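Local coordinates for B12-binding domain-containing protein (Kitasatospora setae, PDB 6WTE) that probably transfers a methyl group from S-adenosylmethionine to its substrate by non-radical chemistry, using bound cobalamin and a [4Fe-4S] cluster, at residues Leu25-Glu30 against Val196-Ser201. Residues are numbered along the deposited sequence; the frame is centred on the assembly and turned at random.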
loop_
_atom_site.group_PDB
_atom_site.type_symbol
_atom_site.label_atom_id
_atom_site.label_comp_id
_atom_site.label_asym_id
_atom_site.label_seq_id
_atom_site.Cartn_x
_atom_site.Cartn_y
_atom_site.Cartn_z
ATOM N N LEU A 25 12.481 8.690 6.138
ATOM C CA LEU A 25 12.795 8.917 7.547
ATOM C C LEU A 25 14.277 9.192 7.748
ATOM O O LEU A 25 14.647 10.039 8.572
ATOM C CB LEU A 25 12.359 7.713 8.379
ATOM C CG LEU A 25 10.881 7.356 8.338
ATOM C CD1 LEU A 25 10.643 6.113 9.200
ATOM C CD2 LEU A 25 10.041 8.524 8.837
ATOM N N THR A 26 15.138 8.481 7.013
ATOM C CA THR A 26 16.577 8.700 7.136
ATOM C C THR A 26 16.938 10.131 6.764
ATOM O O THR A 26 17.692 10.797 7.477
ATOM C CB THR A 26 17.344 7.704 6.265
ATOM O OG1 THR A 26 17.147 6.371 6.762
ATOM C CG2 THR A 26 18.842 8.040 6.236
ATOM N N THR A 27 16.381 10.632 5.655
ATOM C CA THR A 27 16.705 11.989 5.217
ATOM C C THR A 27 16.358 13.010 6.291
ATOM O O THR A 27 17.184 13.858 6.651
ATOM C CB THR A 27 15.967 12.312 3.917
ATOM O OG1 THR A 27 16.468 11.473 2.872
ATOM C CG2 THR A 27 16.171 13.773 3.526
ATOM N N ALA A 28 15.138 12.930 6.826
ATOM C CA ALA A 28 14.697 13.896 7.825
ATOM C C ALA A 28 15.549 13.811 9.085
ATOM O O ALA A 28 15.983 14.832 9.629
ATOM C CB ALA A 28 13.225 13.659 8.153
ATOM N N LEU A 29 15.795 12.594 9.565
ATOM C CA LEU A 29 16.573 12.437 10.789
ATOM C C LEU A 29 18.004 12.924 10.600
ATOM O O LEU A 29 18.543 13.629 11.459
ATOM C CB LEU A 29 16.551 10.979 11.229
ATOM C CG LEU A 29 15.269 10.498 11.905
ATOM C CD1 LEU A 29 15.319 8.989 12.006
ATOM C CD2 LEU A 29 15.128 11.141 13.281
ATOM N N GLU A 30 18.627 12.580 9.470
ATOM C CA GLU A 30 19.987 13.049 9.217
ATOM C C GLU A 30 20.039 14.568 9.104
ATOM O O GLU A 30 20.972 15.203 9.614
ATOM C CB GLU A 30 20.541 12.398 7.948
ATOM C CG GLU A 30 20.860 10.920 8.108
ATOM C CD GLU A 30 21.473 10.317 6.857
ATOM O OE1 GLU A 30 21.303 10.906 5.772
ATOM O OE2 GLU A 30 22.120 9.254 6.965
ATOM N N VAL A 196 14.679 16.754 -0.693
ATOM C CA VAL A 196 14.929 15.632 -1.589
ATOM C C VAL A 196 15.225 14.419 -0.719
ATOM O O VAL A 196 16.122 14.458 0.127
ATOM C CB VAL A 196 16.099 15.933 -2.538
ATOM C CG1 VAL A 196 16.452 14.700 -3.352
ATOM C CG2 VAL A 196 15.770 17.117 -3.437
ATOM N N TYR A 197 14.468 13.346 -0.907
ATOM C CA TYR A 197 14.714 12.133 -0.138
ATOM C C TYR A 197 15.934 11.434 -0.726
ATOM O O TYR A 197 15.970 11.147 -1.927
ATOM C CB TYR A 197 13.489 11.220 -0.148
ATOM C CG TYR A 197 12.189 11.893 0.270
ATOM C CD1 TYR A 197 12.173 12.953 1.179
ATOM C CD2 TYR A 197 10.977 11.474 -0.261
ATOM C CE1 TYR A 197 10.979 13.570 1.541
ATOM C CE2 TYR A 197 9.791 12.070 0.104
ATOM C CZ TYR A 197 9.793 13.120 0.996
ATOM O OH TYR A 197 8.590 13.710 1.338
ATOM N N ARG A 198 16.955 11.209 0.097
ATOM C CA ARG A 198 18.200 10.646 -0.408
ATOM C C ARG A 198 18.026 9.149 -0.640
ATOM O O ARG A 198 17.612 8.411 0.261
ATOM C CB ARG A 198 19.353 10.952 0.547
ATOM C CG ARG A 198 19.726 12.437 0.531
ATOM C CD ARG A 198 20.963 12.764 1.354
ATOM N NE ARG A 198 20.713 12.657 2.788
ATOM C CZ ARG A 198 20.261 13.648 3.552
ATOM N NH1 ARG A 198 20.005 14.839 3.026
ATOM N NH2 ARG A 198 20.069 13.445 4.850
ATOM N N ARG A 199 18.301 8.715 -1.867
ATOM C CA ARG A 199 18.138 7.326 -2.280
ATOM C C ARG A 199 19.521 6.792 -2.610
ATOM O O ARG A 199 20.114 7.180 -3.621
ATOM C CB ARG A 199 17.203 7.208 -3.484
ATOM C CG ARG A 199 15.980 8.117 -3.417
ATOM C CD ARG A 199 15.061 7.771 -2.227
ATOM N NE ARG A 199 14.441 6.454 -2.362
ATOM C CZ ARG A 199 13.448 6.179 -3.204
ATOM N NH1 ARG A 199 12.967 7.134 -3.994
ATOM N NH2 ARG A 199 12.939 4.953 -3.262
ATOM N N ARG A 200 20.033 5.914 -1.758
ATOM C CA ARG A 200 21.405 5.450 -1.858
ATOM C C ARG A 200 21.437 4.004 -2.327
ATOM O O ARG A 200 20.444 3.279 -2.253
ATOM C CB ARG A 200 22.122 5.584 -0.507
ATOM C CG ARG A 200 22.209 7.012 0.025
ATOM C CD ARG A 200 22.803 7.013 1.432
ATOM N NE ARG A 200 23.164 8.346 1.912
ATOM C CZ ARG A 200 22.545 8.986 2.902
ATOM N NH1 ARG A 200 21.516 8.424 3.526
ATOM N NH2 ARG A 200 22.958 10.193 3.273
ATOM N N SER A 201 22.601 3.593 -2.821
ATOM C CA SER A 201 22.824 2.222 -3.249
ATOM C C SER A 201 24.226 1.794 -2.851
ATOM O O SER A 201 25.168 2.588 -2.915
ATOM C CB SER A 201 22.649 2.070 -4.762
ATOM O OG SER A 201 21.319 2.345 -5.146
#
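One oxygen of E30 serves two arginines. OE1 takes NH2 of R200 on its syn lone pair at 3.1 Å from that nitrogen, and NH2 of R198 on its anti lone pair, OE1 to NH2 being 3.0 Å. Both donors hold the oxygen close to their guanidinium planes, yet the carboxylate is nearly coplanar with R198 and turned 66° from R200, which meets it tip to tip. NH1 of R200 makes a further, weak bond to the same OE1. R198 bends at chi3, which sets NE, and CG2 of T27 lies over one guanidinium face, displaced toward its rim; NH2 has a second anion in D31. An alanine in place of E30 would probably leave R200 without this carboxylate mate and take from R198 one of its two carboxylate partners described here, D31 being the other. The backbone is tied separately: N of R198 donates to OG1 of T27 at 2.8 Å, almost straight at 167°. That hydroxyl, anti to the carbonyl carbon, also bonds O of D23 one turn earlier. Together this salt-bridge network and the backbone bond join the loop before helix 209-214 to helix 20-31 of the Rossmann-like B12-binding domain, whose L25 touches cobalamin.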